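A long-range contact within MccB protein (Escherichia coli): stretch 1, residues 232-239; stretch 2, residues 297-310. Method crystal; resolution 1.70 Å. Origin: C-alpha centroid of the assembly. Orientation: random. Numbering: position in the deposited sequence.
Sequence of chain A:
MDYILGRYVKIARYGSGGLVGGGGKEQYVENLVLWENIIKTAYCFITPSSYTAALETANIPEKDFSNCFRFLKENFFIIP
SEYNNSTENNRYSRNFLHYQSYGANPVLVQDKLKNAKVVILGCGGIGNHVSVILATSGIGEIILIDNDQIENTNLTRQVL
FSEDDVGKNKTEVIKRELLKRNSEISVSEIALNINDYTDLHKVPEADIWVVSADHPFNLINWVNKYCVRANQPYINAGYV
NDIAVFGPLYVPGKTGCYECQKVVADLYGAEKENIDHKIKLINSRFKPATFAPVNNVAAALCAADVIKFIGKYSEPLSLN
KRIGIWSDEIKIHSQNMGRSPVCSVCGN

Stretch 1 232-239: QPYINAGY
Stretch 2 297-310: VAAALCAADVIKFI

Strand 234-239 packs against helix 297-310 nearly antiparallel, their axes at 165° and 7.2 Å at closest approach. No hydrogen bond crosses; van der Waals packing buries 342 Å² in total. The helix is regular, with phi/psi near -62/-45 and i to i-4 backbone hydrogen bonds. The register runs from Pro233 opposite Phe309 (CA–CA 9.8 Å) to Gly238 opposite Ala298 (CA–CA 5.8 Å), so the elements converge toward the end of stretch 1.

Pro233 (-63/147, C-gamma exo) leads into the strand, its CB 3.9 Å from Phe309 CZ; the Phe309 ring (chi1 173°, t; chi2 70°) meets Pro233 CB obliquely and spans the wide end. Tyr234 (-148/162; chi1 75°, p; chi2 84°) points away. Ile235 (-133/135, tt) points toward the helix and is the most covered residue, at 80 Å²: its CG2 lies 3.8 Å from Cys302 SG (chi1 t) and 3.9 Å from Val306 CG2 (chi1 t), while its CD1 reaches Asp305 CB at 3.7 Å. The Asp305 carboxylate (chi1 m) is hydrogen-bonded elsewhere in the structure. Asn236 (-99/148; chi1 -171°, t; chi2 -145°) points away; its amide and Tyr234 OH are hydrogen-bonded elsewhere. Ala237 (-153/161) turns its small CB toward Cys302 CB, 3.6 Å away. At Gly238, phi/psi 162/-140 favors glycine; its O lies 3.1 Å from Ala298 CB, a small methyl. Tyr239 (-157/151; chi1 40°, p; chi2 81°) points sideways, out of contact.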

# COMPACT_ATOMS: atom_id res chain seq x y z
N GLN A 232 -18.02 -0.40 -4.33
CA GLN A 232 -17.03 0.42 -3.60
C GLN A 232 -15.76 -0.40 -3.36
O GLN A 232 -15.78 -1.38 -2.63
CB GLN A 232 -17.63 0.86 -2.28
CG GLN A 232 -16.65 1.59 -1.37
CD GLN A 232 -16.05 2.80 -2.01
OE1 GLN A 232 -14.86 2.84 -2.32
NE2 GLN A 232 -16.89 3.80 -2.22
N PRO A 233 -14.62 -0.05 -3.96
CA PRO A 233 -13.37 -0.73 -3.62
C PRO A 233 -12.98 -0.51 -2.15
O PRO A 233 -13.21 0.55 -1.60
CB PRO A 233 -12.32 -0.17 -4.59
CG PRO A 233 -13.14 0.57 -5.67
CD PRO A 233 -14.46 0.96 -5.02
N TYR A 234 -12.34 -1.52 -1.54
CA TYR A 234 -11.81 -1.36 -0.19
C TYR A 234 -10.54 -2.20 -0.02
O TYR A 234 -10.31 -3.14 -0.76
CB TYR A 234 -12.85 -1.69 0.89
CG TYR A 234 -13.11 -3.16 1.07
CD1 TYR A 234 -12.29 -3.93 1.89
CD2 TYR A 234 -14.18 -3.80 0.46
CE1 TYR A 234 -12.52 -5.27 2.10
CE2 TYR A 234 -14.41 -5.16 0.65
CZ TYR A 234 -13.58 -5.91 1.47
OH TYR A 234 -13.68 -7.26 1.70
N ILE A 235 -9.76 -1.87 1.00
CA ILE A 235 -8.69 -2.70 1.43
C ILE A 235 -8.74 -2.82 2.96
O ILE A 235 -9.02 -1.86 3.64
CB ILE A 235 -7.34 -2.16 0.93
CG1 ILE A 235 -6.24 -3.16 1.30
CG2 ILE A 235 -7.07 -0.73 1.42
CD1 ILE A 235 -4.89 -2.86 0.69
N ASN A 236 -8.57 -4.05 3.46
CA ASN A 236 -8.52 -4.29 4.91
C ASN A 236 -7.05 -4.38 5.32
O ASN A 236 -6.24 -4.86 4.56
CB ASN A 236 -9.34 -5.53 5.25
CG ASN A 236 -9.57 -5.79 6.72
OD1 ASN A 236 -9.61 -6.95 7.10
ND2 ASN A 236 -9.85 -4.75 7.52
N ALA A 237 -6.71 -3.96 6.56
CA ALA A 237 -5.38 -4.25 7.09
C ALA A 237 -5.47 -4.29 8.60
O ALA A 237 -6.39 -3.71 9.18
CB ALA A 237 -4.37 -3.21 6.66
N GLY A 238 -4.47 -4.92 9.21
CA GLY A 238 -4.40 -4.99 10.64
C GLY A 238 -3.45 -6.10 11.05
O GLY A 238 -2.41 -6.25 10.47
N TYR A 239 -3.83 -6.83 12.09
CA TYR A 239 -2.96 -7.84 12.67
C TYR A 239 -3.82 -8.85 13.42
O TYR A 239 -4.89 -8.52 13.94
CB TYR A 239 -1.89 -7.21 13.58
CG TYR A 239 -2.46 -6.10 14.42
CD1 TYR A 239 -3.17 -6.37 15.59
CD2 TYR A 239 -2.40 -4.81 13.97
CE1 TYR A 239 -3.77 -5.33 16.30
CE2 TYR A 239 -2.94 -3.77 14.69
CZ TYR A 239 -3.67 -4.03 15.83
OH TYR A 239 -4.20 -2.95 16.48
N VAL A 297 4.06 -2.41 9.92
CA VAL A 297 4.27 -3.20 8.70
C VAL A 297 2.96 -3.31 7.92
O VAL A 297 2.91 -3.13 6.69
CB VAL A 297 4.82 -4.61 9.04
CG1 VAL A 297 4.73 -5.56 7.86
CG2 VAL A 297 6.27 -4.54 9.54
N ALA A 298 1.89 -3.67 8.64
CA ALA A 298 0.59 -3.85 8.02
C ALA A 298 0.12 -2.56 7.38
O ALA A 298 -0.39 -2.53 6.22
CB ALA A 298 -0.43 -4.33 9.02
N ALA A 299 0.22 -1.49 8.17
CA ALA A 299 -0.18 -0.18 7.70
C ALA A 299 0.62 0.23 6.46
O ALA A 299 0.05 0.72 5.49
CB ALA A 299 -0.06 0.87 8.79
N ALA A 300 1.93 0.03 6.49
CA ALA A 300 2.81 0.45 5.40
C ALA A 300 2.40 -0.24 4.10
O ALA A 300 2.23 0.42 3.06
CB ALA A 300 4.24 0.14 5.72
N LEU A 301 2.27 -1.57 4.15
CA LEU A 301 1.98 -2.28 2.94
C LEU A 301 0.54 -2.02 2.47
O LEU A 301 0.31 -2.01 1.23
CB LEU A 301 2.26 -3.76 3.17
CG LEU A 301 3.74 -4.06 3.31
CD1 LEU A 301 3.99 -5.46 3.87
CD2 LEU A 301 4.42 -3.87 1.95
N CYS A 302 -0.39 -1.72 3.38
CA CYS A 302 -1.73 -1.28 3.02
C CYS A 302 -1.66 0.04 2.24
O CYS A 302 -2.27 0.20 1.17
CB CYS A 302 -2.56 -1.14 4.30
SG CYS A 302 -4.23 -0.50 3.99
N ALA A 303 -0.90 1.01 2.76
CA ALA A 303 -0.77 2.31 2.10
C ALA A 303 -0.16 2.12 0.69
O ALA A 303 -0.58 2.76 -0.26
CB ALA A 303 0.06 3.27 2.91
N ALA A 304 0.83 1.23 0.57
CA ALA A 304 1.49 0.98 -0.74
C ALA A 304 0.45 0.54 -1.76
O ALA A 304 0.46 0.98 -2.91
CB ALA A 304 2.54 -0.08 -0.62
N ASP A 305 -0.39 -0.41 -1.35
CA ASP A 305 -1.45 -0.90 -2.26
C ASP A 305 -2.47 0.19 -2.62
O ASP A 305 -2.86 0.23 -3.77
CB ASP A 305 -2.08 -2.17 -1.69
CG ASP A 305 -1.25 -3.41 -2.03
OD1 ASP A 305 -0.11 -3.29 -2.63
OD2 ASP A 305 -1.75 -4.50 -1.72
N VAL A 306 -2.83 1.10 -1.72
CA VAL A 306 -3.70 2.24 -2.05
C VAL A 306 -3.05 3.14 -3.12
O VAL A 306 -3.69 3.49 -4.17
CB VAL A 306 -4.06 3.05 -0.80
CG1 VAL A 306 -4.74 4.36 -1.15
CG2 VAL A 306 -4.89 2.22 0.15
N ILE A 307 -1.77 3.49 -2.91
CA ILE A 307 -1.04 4.35 -3.86
C ILE A 307 -0.95 3.65 -5.21
O ILE A 307 -1.16 4.28 -6.25
CB ILE A 307 0.34 4.76 -3.27
CG1 ILE A 307 0.12 5.70 -2.09
CG2 ILE A 307 1.23 5.36 -4.32
CD1 ILE A 307 1.33 5.90 -1.23
N LYS A 308 -0.68 2.35 -5.24
CA LYS A 308 -0.61 1.63 -6.53
C LYS A 308 -1.99 1.51 -7.17
O LYS A 308 -2.09 1.59 -8.37
CB LYS A 308 0.03 0.25 -6.37
CG LYS A 308 1.51 0.36 -6.02
CD LYS A 308 2.17 -0.92 -5.57
CE LYS A 308 3.67 -0.66 -5.41
NZ LYS A 308 4.38 -1.84 -4.86
N PHE A 309 -3.02 1.26 -6.36
CA PHE A 309 -4.36 1.08 -6.91
C PHE A 309 -4.77 2.38 -7.63
O PHE A 309 -5.42 2.36 -8.69
CB PHE A 309 -5.34 0.72 -5.78
CG PHE A 309 -6.79 0.68 -6.19
CD1 PHE A 309 -7.23 -0.34 -7.02
CD2 PHE A 309 -7.67 1.69 -5.86
CE1 PHE A 309 -8.55 -0.40 -7.42
CE2 PHE A 309 -8.99 1.63 -6.27
CZ PHE A 309 -9.43 0.60 -7.06
N ILE A 310 -4.54 3.50 -6.98
CA ILE A 310 -4.91 4.82 -7.52
C ILE A 310 -3.94 5.22 -8.63
O ILE A 310 -4.37 5.81 -9.66
CB ILE A 310 -4.94 5.88 -6.41
CG1 ILE A 310 -6.07 5.60 -5.42
CG2 ILE A 310 -4.94 7.29 -7.00
CD1 ILE A 310 -5.96 6.41 -4.17